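Local coordinates for protein hydroxyethylphosphonate dioxygenase (Streptomyces albus, PDB 6B9R) that uses a mononuclear iron centre to oxidise 2-hydroxyethylphosphonate, probably cleaving its carbon-carbon bond to give hydroxymethylphosphonate, at residues 120-125 with 415-420; 151-156 with 203-208; 155-160 with 180-185; 161-166 with 188-193. All coordinates share one frame; numbering follows the deposited sequence.

Contact 1: residues 120-125 with 415-420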
# COMPACT_ATOMS: atom_id res chain seq x y z
N ALA A 120 -0.46 -7.82 -11.52
CA ALA A 120 0.85 -7.82 -10.87
C ALA A 120 1.76 -6.78 -11.53
O ALA A 120 1.57 -6.41 -12.68
CB ALA A 120 1.50 -9.20 -10.93
N SER A 121 2.80 -6.37 -10.80
CA SER A 121 3.68 -5.30 -11.27
C SER A 121 4.89 -5.79 -12.07
O SER A 121 5.73 -4.95 -12.45
CB SER A 121 4.18 -4.46 -10.10
OG SER A 121 5.06 -5.23 -9.31
N TYR A 122 5.03 -7.09 -12.32
CA TYR A 122 6.19 -7.56 -13.08
C TYR A 122 6.24 -6.88 -14.43
O TYR A 122 5.21 -6.73 -15.10
CB TYR A 122 6.14 -9.06 -13.34
CG TYR A 122 6.24 -9.97 -12.16
CD1 TYR A 122 7.45 -10.18 -11.51
CD2 TYR A 122 5.12 -10.68 -11.73
CE1 TYR A 122 7.53 -11.04 -10.43
CE2 TYR A 122 5.20 -11.55 -10.68
CZ TYR A 122 6.40 -11.73 -10.03
OH TYR A 122 6.46 -12.61 -8.97
N ARG A 123 7.45 -6.49 -14.84
CA ARG A 123 7.75 -6.15 -16.23
C ARG A 123 9.00 -6.95 -16.61
O ARG A 123 10.12 -6.41 -16.63
CB ARG A 123 7.95 -4.65 -16.42
CG ARG A 123 6.65 -3.84 -16.22
CD ARG A 123 5.68 -4.06 -17.37
NE ARG A 123 4.46 -3.24 -17.23
CZ ARG A 123 3.40 -3.62 -16.53
NH1 ARG A 123 3.39 -4.78 -15.91
NH2 ARG A 123 2.33 -2.83 -16.47
N PRO A 124 8.84 -8.24 -16.90
CA PRO A 124 10.02 -9.12 -17.06
C PRO A 124 10.40 -9.31 -18.51
O PRO A 124 9.62 -9.85 -19.30
CB PRO A 124 9.54 -10.43 -16.44
CG PRO A 124 8.06 -10.47 -16.79
CD PRO A 124 7.60 -9.02 -16.87
N GLU A 125 11.60 -8.88 -18.88
CA GLU A 125 12.05 -8.94 -20.26
C GLU A 125 13.26 -9.85 -20.36
O GLU A 125 14.17 -9.79 -19.53
CB GLU A 125 12.39 -7.53 -20.80
CG GLU A 125 11.24 -6.54 -20.74
CD GLU A 125 10.25 -6.70 -21.89
OE1 GLU A 125 10.65 -6.46 -23.04
OE2 GLU A 125 9.08 -7.05 -21.62
N LEU A 415 13.98 -20.41 -13.37
CA LEU A 415 14.19 -19.19 -12.60
C LEU A 415 12.87 -18.80 -11.96
O LEU A 415 11.83 -18.82 -12.63
CB LEU A 415 14.70 -18.08 -13.52
CG LEU A 415 14.97 -16.69 -12.94
CD1 LEU A 415 16.01 -16.74 -11.84
CD2 LEU A 415 15.40 -15.75 -14.07
N MET A 416 12.90 -18.45 -10.67
CA MET A 416 11.70 -18.07 -9.93
C MET A 416 11.92 -16.72 -9.26
O MET A 416 12.89 -16.54 -8.52
CB MET A 416 11.33 -19.14 -8.89
CG MET A 416 10.24 -18.73 -7.88
SD MET A 416 10.00 -19.99 -6.58
CE MET A 416 8.97 -21.18 -7.41
N LEU A 417 11.02 -15.77 -9.53
CA LEU A 417 11.03 -14.49 -8.85
C LEU A 417 9.66 -14.31 -8.20
O LEU A 417 8.65 -14.33 -8.90
CB LEU A 417 11.30 -13.32 -9.81
CG LEU A 417 11.27 -11.98 -9.07
CD1 LEU A 417 12.40 -11.86 -8.03
CD2 LEU A 417 11.32 -10.80 -10.03
N ARG A 418 9.66 -14.13 -6.88
CA ARG A 418 8.45 -13.94 -6.09
C ARG A 418 8.50 -12.55 -5.50
O ARG A 418 9.54 -12.14 -4.97
CB ARG A 418 8.37 -14.99 -4.97
CG ARG A 418 8.89 -16.35 -5.38
CD ARG A 418 8.97 -17.27 -4.17
NE ARG A 418 8.05 -18.39 -4.29
CZ ARG A 418 7.61 -19.09 -3.25
NH1 ARG A 418 7.98 -18.77 -2.02
NH2 ARG A 418 6.78 -20.11 -3.45
N ILE A 419 7.40 -11.80 -5.59
CA ILE A 419 7.36 -10.42 -5.12
C ILE A 419 6.08 -10.20 -4.34
O ILE A 419 5.06 -10.86 -4.57
CB ILE A 419 7.46 -9.40 -6.28
CG1 ILE A 419 6.26 -9.53 -7.22
CG2 ILE A 419 8.76 -9.60 -7.07
CD1 ILE A 419 6.17 -8.41 -8.25
N GLY A 420 6.14 -9.27 -3.39
CA GLY A 420 4.93 -8.88 -2.69
C GLY A 420 4.01 -8.09 -3.60
O GLY A 420 4.45 -7.32 -4.46
O HOH W 1 4.18 -5.59 -6.49

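Contact 2: residues 151-156 with 203-208. With FE (Fe (III) ion), chain E; 2HE ((2-hydroxyethyl)phosphonic acid), chain F.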
# COMPACT_ATOMS: atom_id res chain seq x y z
N LEU A 151 11.25 1.33 -11.97
CA LEU A 151 11.05 -0.01 -11.44
C LEU A 151 12.33 -0.57 -10.84
O LEU A 151 13.43 -0.35 -11.36
CB LEU A 151 10.51 -0.94 -12.52
CG LEU A 151 9.09 -0.63 -13.00
CD1 LEU A 151 8.50 -1.79 -13.81
CD2 LEU A 151 8.21 -0.32 -11.80
N TYR A 152 12.19 -1.28 -9.72
CA TYR A 152 13.28 -2.10 -9.20
C TYR A 152 13.68 -3.13 -10.24
O TYR A 152 12.87 -3.56 -11.06
CB TYR A 152 12.84 -2.81 -7.92
CG TYR A 152 12.53 -1.87 -6.77
CD1 TYR A 152 11.30 -1.21 -6.69
CD2 TYR A 152 13.46 -1.66 -5.76
CE1 TYR A 152 11.03 -0.35 -5.63
CE2 TYR A 152 13.20 -0.82 -4.70
CZ TYR A 152 11.98 -0.17 -4.64
OH TYR A 152 11.74 0.66 -3.59
N GLN A 153 14.94 -3.57 -10.21
CA GLN A 153 15.32 -4.62 -11.14
C GLN A 153 16.02 -5.77 -10.43
O GLN A 153 16.93 -5.56 -9.63
CB GLN A 153 16.21 -4.10 -12.26
CG GLN A 153 16.34 -5.10 -13.39
CD GLN A 153 16.94 -4.47 -14.64
OE1 GLN A 153 16.50 -3.41 -15.07
NE2 GLN A 153 17.95 -5.10 -15.21
N PHE A 154 15.57 -6.98 -10.73
CA PHE A 154 16.31 -8.20 -10.47
C PHE A 154 16.77 -8.74 -11.81
O PHE A 154 15.95 -8.95 -12.71
CB PHE A 154 15.44 -9.25 -9.76
CG PHE A 154 16.07 -10.60 -9.77
CD1 PHE A 154 17.06 -10.91 -8.85
CD2 PHE A 154 15.74 -11.53 -10.73
CE1 PHE A 154 17.69 -12.15 -8.88
CE2 PHE A 154 16.37 -12.77 -10.77
CZ PHE A 154 17.34 -13.08 -9.84
N THR A 155 18.07 -8.98 -11.94
CA THR A 155 18.63 -9.44 -13.20
C THR A 155 19.36 -10.75 -12.98
O THR A 155 20.16 -10.87 -12.05
CB THR A 155 19.58 -8.40 -13.79
OG1 THR A 155 18.87 -7.16 -13.97
CG2 THR A 155 20.09 -8.87 -15.13
N TYR A 156 19.06 -11.73 -13.82
CA TYR A 156 19.74 -13.02 -13.85
C TYR A 156 20.57 -13.12 -15.13
O TYR A 156 20.05 -12.84 -16.21
CB TYR A 156 18.72 -14.16 -13.80
CG TYR A 156 19.36 -15.51 -13.85
CD1 TYR A 156 19.79 -16.13 -12.69
CD2 TYR A 156 19.54 -16.18 -15.06
CE1 TYR A 156 20.38 -17.39 -12.73
CE2 TYR A 156 20.13 -17.43 -15.11
CZ TYR A 156 20.55 -18.03 -13.94
OH TYR A 156 21.13 -19.27 -14.00
N ILE A 203 20.16 -11.68 -20.56
CA ILE A 203 19.69 -11.57 -19.19
C ILE A 203 18.18 -11.80 -19.15
O ILE A 203 17.47 -11.61 -20.14
CB ILE A 203 20.02 -10.20 -18.55
CG1 ILE A 203 19.26 -9.06 -19.26
CG2 ILE A 203 21.53 -9.96 -18.52
CD1 ILE A 203 19.62 -7.68 -18.73
N LEU A 204 17.72 -12.22 -17.99
CA LEU A 204 16.31 -12.11 -17.63
C LEU A 204 16.24 -10.91 -16.71
O LEU A 204 16.64 -10.99 -15.54
CB LEU A 204 15.78 -13.39 -16.98
CG LEU A 204 15.36 -14.54 -17.91
CD1 LEU A 204 14.14 -14.16 -18.75
CD2 LEU A 204 16.49 -14.99 -18.82
N ALA A 205 15.80 -9.78 -17.26
CA ALA A 205 15.67 -8.51 -16.55
C ALA A 205 14.25 -8.44 -15.99
O ALA A 205 13.31 -8.04 -16.70
CB ALA A 205 15.96 -7.33 -17.48
N LEU A 206 14.08 -8.87 -14.74
CA LEU A 206 12.77 -8.98 -14.13
C LEU A 206 12.52 -7.73 -13.29
O LEU A 206 12.76 -7.69 -12.07
CB LEU A 206 12.69 -10.27 -13.29
CG LEU A 206 13.21 -11.56 -13.95
CD1 LEU A 206 12.93 -12.79 -13.08
CD2 LEU A 206 12.64 -11.75 -15.35
N THR A 207 12.05 -6.68 -13.95
CA THR A 207 11.72 -5.46 -13.21
C THR A 207 10.33 -5.57 -12.60
O THR A 207 9.47 -6.32 -13.07
CB THR A 207 11.81 -4.21 -14.11
OG1 THR A 207 10.76 -4.23 -15.08
CG2 THR A 207 13.16 -4.14 -14.83
N TYR A 208 10.12 -4.82 -11.52
CA TYR A 208 8.88 -4.88 -10.76
C TYR A 208 8.79 -3.63 -9.89
O TYR A 208 9.77 -2.88 -9.73
CB TYR A 208 8.77 -6.17 -9.94
CG TYR A 208 9.69 -6.23 -8.73
CD1 TYR A 208 11.03 -6.61 -8.86
CD2 TYR A 208 9.22 -5.93 -7.45
CE1 TYR A 208 11.88 -6.66 -7.76
CE2 TYR A 208 10.06 -5.98 -6.33
CZ TYR A 208 11.40 -6.36 -6.50
OH TYR A 208 12.26 -6.43 -5.41
FE FE E . 16.91 -1.91 -16.52
O3 2HE F . 16.87 -1.03 -18.82
P 2HE F . 17.48 -1.18 -20.17
O1 2HE F . 18.41 0.09 -20.50
O2 2HE F . 16.35 -1.33 -21.32
CA 2HE F . 18.48 -2.68 -20.08
CB 2HE F . 17.70 -3.69 -19.25
O4 2HE F . 17.79 -3.41 -17.85
O HOH W 2 15.08 -3.39 -17.50

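Contact 3: residues 155-160 with 180-185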
# COMPACT_ATOMS: atom_id res chain seq x y z
N THR A 155 18.07 -8.98 -11.94
CA THR A 155 18.63 -9.44 -13.20
C THR A 155 19.36 -10.75 -12.98
O THR A 155 20.16 -10.87 -12.05
CB THR A 155 19.58 -8.40 -13.79
OG1 THR A 155 18.87 -7.16 -13.97
CG2 THR A 155 20.09 -8.87 -15.13
N TYR A 156 19.06 -11.73 -13.82
CA TYR A 156 19.74 -13.02 -13.85
C TYR A 156 20.57 -13.12 -15.13
O TYR A 156 20.05 -12.84 -16.21
CB TYR A 156 18.72 -14.16 -13.80
CG TYR A 156 19.36 -15.51 -13.85
CD1 TYR A 156 19.79 -16.13 -12.69
CD2 TYR A 156 19.54 -16.18 -15.06
CE1 TYR A 156 20.38 -17.39 -12.73
CE2 TYR A 156 20.13 -17.43 -15.11
CZ TYR A 156 20.55 -18.03 -13.94
OH TYR A 156 21.13 -19.27 -14.00
N PHE A 157 21.85 -13.50 -15.00
CA PHE A 157 22.79 -13.46 -16.13
C PHE A 157 22.99 -14.83 -16.76
O PHE A 157 23.12 -15.84 -16.05
CB PHE A 157 24.13 -12.90 -15.67
CG PHE A 157 24.06 -11.47 -15.21
CD1 PHE A 157 24.15 -10.43 -16.12
CD2 PHE A 157 23.90 -11.17 -13.86
CE1 PHE A 157 24.09 -9.11 -15.70
CE2 PHE A 157 23.83 -9.85 -13.43
CZ PHE A 157 23.92 -8.81 -14.36
N VAL A 158 23.02 -14.87 -18.09
CA VAL A 158 23.37 -16.07 -18.85
C VAL A 158 24.53 -15.70 -19.77
O VAL A 158 24.41 -14.79 -20.60
CB VAL A 158 22.19 -16.63 -19.66
CG1 VAL A 158 22.65 -17.86 -20.46
CG2 VAL A 158 20.99 -16.97 -18.76
N GLY A 159 25.65 -16.42 -19.65
CA GLY A 159 26.78 -16.19 -20.51
C GLY A 159 27.63 -15.03 -20.05
O GLY A 159 27.40 -14.46 -18.98
N PRO A 160 28.63 -14.67 -20.86
CA PRO A 160 29.63 -13.65 -20.45
C PRO A 160 29.13 -12.22 -20.64
O PRO A 160 29.54 -11.49 -21.54
CB PRO A 160 30.82 -13.99 -21.35
CG PRO A 160 30.18 -14.52 -22.61
CD PRO A 160 28.98 -15.30 -22.14
N ASP A 180 24.99 -15.81 -12.07
CA ASP A 180 25.10 -14.60 -11.27
C ASP A 180 23.79 -13.81 -11.35
O ASP A 180 22.93 -14.04 -12.21
CB ASP A 180 26.26 -13.73 -11.74
CG ASP A 180 27.60 -14.43 -11.59
OD1 ASP A 180 27.71 -15.29 -10.70
OD2 ASP A 180 28.53 -14.11 -12.35
N SER A 181 23.65 -12.85 -10.43
CA SER A 181 22.43 -12.05 -10.39
C SER A 181 22.68 -10.77 -9.62
O SER A 181 23.63 -10.67 -8.83
CB SER A 181 21.27 -12.84 -9.78
OG SER A 181 21.55 -13.21 -8.44
N VAL A 182 21.81 -9.78 -9.83
CA VAL A 182 21.95 -8.51 -9.15
C VAL A 182 20.55 -7.96 -8.90
O VAL A 182 19.62 -8.24 -9.66
CB VAL A 182 22.81 -7.52 -9.97
CG1 VAL A 182 22.19 -7.30 -11.33
CG2 VAL A 182 23.03 -6.20 -9.21
N TRP A 183 20.41 -7.22 -7.81
CA TRP A 183 19.17 -6.54 -7.45
C TRP A 183 19.49 -5.06 -7.32
O TRP A 183 20.52 -4.69 -6.74
CB TRP A 183 18.60 -7.11 -6.13
CG TRP A 183 17.27 -6.51 -5.70
CD1 TRP A 183 16.01 -7.02 -5.95
CD2 TRP A 183 17.07 -5.32 -4.94
NE1 TRP A 183 15.05 -6.21 -5.38
CE2 TRP A 183 15.68 -5.15 -4.76
CE3 TRP A 183 17.94 -4.37 -4.39
CZ2 TRP A 183 15.14 -4.09 -4.05
CZ3 TRP A 183 17.41 -3.30 -3.69
CH2 TRP A 183 16.02 -3.17 -3.52
N GLY A 184 18.63 -4.20 -7.86
CA GLY A 184 18.99 -2.79 -8.03
C GLY A 184 17.82 -1.87 -7.75
O GLY A 184 16.65 -2.20 -7.97
N LEU A 185 18.16 -0.66 -7.28
CA LEU A 185 17.22 0.33 -6.78
C LEU A 185 16.64 1.15 -7.92
O LEU A 185 17.20 1.20 -9.02
CB LEU A 185 17.92 1.25 -5.79
CG LEU A 185 18.23 0.61 -4.44
CD1 LEU A 185 19.09 1.56 -3.59
CD2 LEU A 185 16.94 0.25 -3.73
O HOH W 3 19.34 -5.55 -11.54

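Contact 4: residues 161-166 with 188-193. With FE (Fe (III) ion), chain E; 2HE ((2-hydroxyethyl)phosphonic acid), chain F.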
# COMPACT_ATOMS: atom_id res chain seq x y z
N VAL A 161 28.21 -11.82 -19.76
CA VAL A 161 27.61 -10.49 -19.77
C VAL A 161 28.38 -9.58 -18.83
O VAL A 161 28.69 -9.97 -17.69
CB VAL A 161 26.12 -10.56 -19.37
CG1 VAL A 161 25.55 -9.15 -19.23
CG2 VAL A 161 25.33 -11.38 -20.41
N ASN A 162 28.69 -8.37 -19.29
CA ASN A 162 29.23 -7.33 -18.41
C ASN A 162 28.09 -6.46 -17.90
O ASN A 162 27.24 -6.03 -18.68
CB ASN A 162 30.26 -6.46 -19.15
CG ASN A 162 31.64 -7.07 -19.15
OD1 ASN A 162 31.86 -8.12 -18.55
ND2 ASN A 162 32.58 -6.40 -19.81
N TYR A 163 28.10 -6.19 -16.59
CA TYR A 163 27.11 -5.35 -15.92
C TYR A 163 27.75 -4.01 -15.58
O TYR A 163 28.78 -3.97 -14.90
CB TYR A 163 26.58 -6.03 -14.66
CG TYR A 163 25.53 -5.22 -13.94
CD1 TYR A 163 24.40 -4.78 -14.60
CD2 TYR A 163 25.67 -4.89 -12.59
CE1 TYR A 163 23.43 -4.04 -13.96
CE2 TYR A 163 24.69 -4.13 -11.94
CZ TYR A 163 23.58 -3.72 -12.63
OH TYR A 163 22.62 -2.98 -11.99
N TYR A 164 27.15 -2.93 -16.05
CA TYR A 164 27.63 -1.58 -15.79
C TYR A 164 26.61 -0.85 -14.94
O TYR A 164 25.40 -0.96 -15.16
CB TYR A 164 27.84 -0.82 -17.10
CG TYR A 164 28.75 -1.53 -18.07
CD1 TYR A 164 28.27 -2.55 -18.88
CD2 TYR A 164 30.09 -1.18 -18.18
CE1 TYR A 164 29.10 -3.21 -19.76
CE2 TYR A 164 30.93 -1.83 -19.05
CZ TYR A 164 30.43 -2.84 -19.85
OH TYR A 164 31.27 -3.49 -20.73
N PHE A 165 27.09 -0.10 -13.94
CA PHE A 165 26.15 0.57 -13.05
C PHE A 165 26.77 1.85 -12.50
O PHE A 165 27.99 1.95 -12.33
CB PHE A 165 25.70 -0.35 -11.91
CG PHE A 165 26.82 -0.99 -11.13
CD1 PHE A 165 27.45 -2.13 -11.60
CD2 PHE A 165 27.20 -0.48 -9.90
CE1 PHE A 165 28.46 -2.73 -10.86
CE2 PHE A 165 28.19 -1.07 -9.16
CZ PHE A 165 28.83 -2.20 -9.65
N ARG A 166 25.90 2.84 -12.25
CA ARG A 166 26.31 4.18 -11.84
C ARG A 166 25.60 4.59 -10.56
O ARG A 166 24.43 4.25 -10.34
CB ARG A 166 26.01 5.22 -12.94
CG ARG A 166 27.12 5.41 -13.94
CD ARG A 166 26.66 6.26 -15.10
NE ARG A 166 27.67 6.38 -16.13
CZ ARG A 166 27.44 6.87 -17.35
NH1 ARG A 166 26.22 7.27 -17.69
NH2 ARG A 166 28.43 6.94 -18.23
N ALA A 188 18.56 3.83 -10.80
CA ALA A 188 20.00 3.61 -10.90
C ALA A 188 20.37 3.32 -12.35
O ALA A 188 19.91 2.31 -12.91
CB ALA A 188 20.42 2.45 -10.00
N PRO A 189 21.18 4.16 -13.00
CA PRO A 189 21.50 3.93 -14.42
C PRO A 189 22.38 2.70 -14.59
O PRO A 189 23.24 2.42 -13.75
CB PRO A 189 22.24 5.21 -14.83
CG PRO A 189 21.95 6.22 -13.74
CD PRO A 189 21.77 5.41 -12.49
N HIS A 190 22.17 1.97 -15.68
CA HIS A 190 22.93 0.74 -15.88
C HIS A 190 22.97 0.38 -17.36
O HIS A 190 22.27 0.97 -18.19
CB HIS A 190 22.35 -0.41 -15.04
CG HIS A 190 20.89 -0.66 -15.26
ND1 HIS A 190 19.91 0.07 -14.63
CD2 HIS A 190 20.25 -1.58 -16.02
CE1 HIS A 190 18.72 -0.38 -15.01
NE2 HIS A 190 18.91 -1.38 -15.85
N SER A 191 23.84 -0.58 -17.69
CA SER A 191 23.98 -1.08 -19.05
C SER A 191 24.50 -2.51 -19.01
O SER A 191 24.97 -3.00 -17.98
CB SER A 191 24.91 -0.20 -19.88
OG SER A 191 24.81 -0.52 -21.26
N PHE A 192 24.42 -3.18 -20.16
CA PHE A 192 24.91 -4.55 -20.33
C PHE A 192 25.57 -4.69 -21.69
O PHE A 192 25.06 -4.18 -22.69
CB PHE A 192 23.80 -5.59 -20.24
CG PHE A 192 22.94 -5.47 -19.03
CD1 PHE A 192 21.82 -4.64 -19.04
CD2 PHE A 192 23.22 -6.20 -17.88
CE1 PHE A 192 20.99 -4.53 -17.93
CE2 PHE A 192 22.38 -6.10 -16.76
CZ PHE A 192 21.27 -5.26 -16.79
N THR A 193 26.71 -5.40 -21.73
CA THR A 193 27.38 -5.77 -22.96
C THR A 193 27.77 -7.25 -22.89
O THR A 193 27.69 -7.88 -21.83
CB THR A 193 28.64 -4.93 -23.20
OG1 THR A 193 29.58 -5.19 -22.15
CG2 THR A 193 28.32 -3.44 -23.23
FE FE E . 16.91 -1.91 -16.52
O3 2HE F . 16.87 -1.03 -18.82
P 2HE F . 17.48 -1.18 -20.17
O1 2HE F . 18.41 0.09 -20.50
O2 2HE F . 16.35 -1.33 -21.32
CA 2HE F . 18.48 -2.68 -20.08
CB 2HE F . 17.70 -3.69 -19.25
O4 2HE F . 17.79 -3.41 -17.85
O HOH W 2 15.08 -3.39 -17.50

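Contact 1: residues 120-125 with 415-420
Tyr122 and Ile419 reach toward each other tip to tip, and the isoleucine lays its terminal methyl over one face of the phenol. Ile419 CD1 stands 3.8 Å from the centroid of the Tyr122 ring, 14° off the ring normal, in a CH-pi contact shifted toward the rim. The adjoining carbon, Ile419 CG1, comes within 3.6 Å of Tyr122 CZ. Leu417 runs past the tyrosine in the opposite direction and presents CD2 in the plane of the ring, 3.8 Å from Tyr122 CE1. The two residues thus touch the ring differently, one on a face and the other at an edge. Tyr122 OH makes a weak hydrogen bond of 2.8 Å to Leu417 O. At the margin, Ser121 OG meets Ile419 CD1, bonds to Gly209 N, and shares a water with Gly420 O. An alanine in place of Tyr122 would probably open a gap against Ile419 and Leu417 and take from Leu417 O its phenolic donor. Strand 412-419 belongs to one seven-stranded sheet and strand 123-129 to another, consistent with the two-cupin architecture of this enzyme; the contact holds them mainly by buried apolar packing, with a weak polar tether at its end.

Contact 2: residues 151-156 with 203-208
Gln153 NE2, packed 3.8 Å from Ala205 CB on the neighbouring strand, is gripped by two oxygens. Its bond to Thr155 OG1 is short (2.6 Å) and nearly straight (169°), with the threonine oxygen lying in the amide plane; a longer one, 3.1 Å, runs to O4, the hydroxyl oxygen of the bound 2-hydroxyethylphosphonate. The first bond helps to fix the rotation of the amide, so that Thr155 acts as a second-shell residue for its other end, where Gln153 OE1 binds the iron at 2.1 Å. Gln153 CG is anti to the backbone N (chi1 -167°) and the chain continues extended, which carries the amide out from the sheet to the metal. Thr207 crosses it at a slant, its CG2 3.4 Å from Gln153 OE1.

The opposite face of the strand pair is apolar and aromatic. Tyr152 CB sits over one face of the Tyr208 ring, 4.2 Å from its centroid, while the two rings themselves are slid apart and barely overlap. Phe154 and Leu206 lie side by side, with Leu206 CD1 at the ring edge, 3.9 Å from Phe154 CD2. Backbone bonds join Phe154 to Leu206 and Tyr156 to Leu204 in antiparallel register.

His149 and His190 are the other protein ligands of the iron, and the substrate chelates it through O3 and O4. A metal held by two histidines and one further side chain inside an antiparallel barrel is typical of cupin dioxygenases; here a glutamine amide takes the place of the usual carboxylate.

Contact 3: residues 155-160 with 180-185
The Phe157 ring turns its edge to the backbone of Asp180 and Ser181 and to the Val182 side chain, and takes a methyl of its own strand on a face. Thr155 CG2 stands 3.9 Å above the plane of the Phe157 ring, offset toward the rim, while Asp180 C and Ser181 N lie in that plane at the edge. There Phe157 CD2 approaches Asp180 O to 3.4 Å, and Phe157 CE2 packs 3.7 Å from Val182 CG1. The Tyr156 ring, directed to the other side of the sheet, meets Asp180 O only obliquely.

These residues form part of the larger antiparallel sheet of the iron-bearing cupin barrel, in which strand 152-158 runs between strands 202-208 and 181-184. Thr155 and Val182 make a hydrogen-bonded pair: Thr155 N gives a bond of 2.9 Å to Val182 O, and Val182 N returns one of 3.0 Å to Thr155 O. Beyond the non-hydrogen-bonded pair of Tyr156 with Ser181, Phe157 N bonds to Asp180 O.

An alanine in place of Phe157 would probably leave Val182 CG1 and Thr155 CG2 without their aromatic neighbour and open a gap beside Phe192, which packs on the same ring. Polar ends look elsewhere: the Asp180 carboxylate accepts from Asn177 N and Gly312 N, and Ser181 OG is bonded to Ala334 N. Thr155 OG1, held chiefly by Gln153 NE2, also has a water at 3.0 Å, which donates a weak bond to Val182 O.

Contact 4: residues 161-166 with 188-193
An antiparallel strand pairing of the cupin barrel joins Tyr163 and Tyr164 to residues 190-193, within a three-stranded sheet where strand 161-167 is central and strand 190-194 carries a metal ligand. Asn162 with Thr193 and Tyr164 with Ser191 are hydrogen-bonded pairs, and Arg166 N extends the pairing with a bond to Pro189 O.

The two faces differ in chemistry. On one, the side chains of Tyr164 and Thr193 cross at about a right angle, and Tyr164 OH shares a 2.8 Å hydrogen bond with Thr193 OG1, which lies at the ring edge. Asn162 ND2 adds a weak bond to the same phenol oxygen, while its main partners are Asp136 and, through OD1, Arg195.

On the pocket face Tyr163 and Phe192 lie side by side and point the same way, their planes inclined at 36°. The fit is tight, with Tyr163 CD1 3.2 Å from Phe192 CE2. Another part of the phenylalanine edge borders the substrate: Phe192 CE1 is 3.4 Å from O4 of the bound 2-hydroxyethylphosphonate. Val161 CG1 also packs at the Phe192 edge.

His190 binds the iron through NE2 at 2.2 Å. The turn of the imidazole is held by His190 ND1, which donates to Ala188 O at 2.8 Å, the oxygen lying in the ring plane.

Overall arrangement
Contacts 2 and 4 meet at the active site: Gln153 OE1 and His190 NE2, 3.2 Å apart, bind the same iron beside the substrate. Contact 3 shares Thr155 and Tyr156 with contact 2, and Tyr208 OH and Trp183 NE1, 2.8 Å apart, join them again. Phe192 CE2 of contact 4 lies 3.6 Å from Phe157 CE1 of contact 3, so the three-stranded and the seven-stranded sheet pack together beside the pocket. Contact 1 packs through Leu417 CD2, 3.6 Å from Leu206 CB, on the face of strand 202-208 opposite Gln153. The side chain of Leu417 is about 12 Å from the bound iron. Lys29 and Trp449 of the second subunit add hydrogen bonds to the substrate.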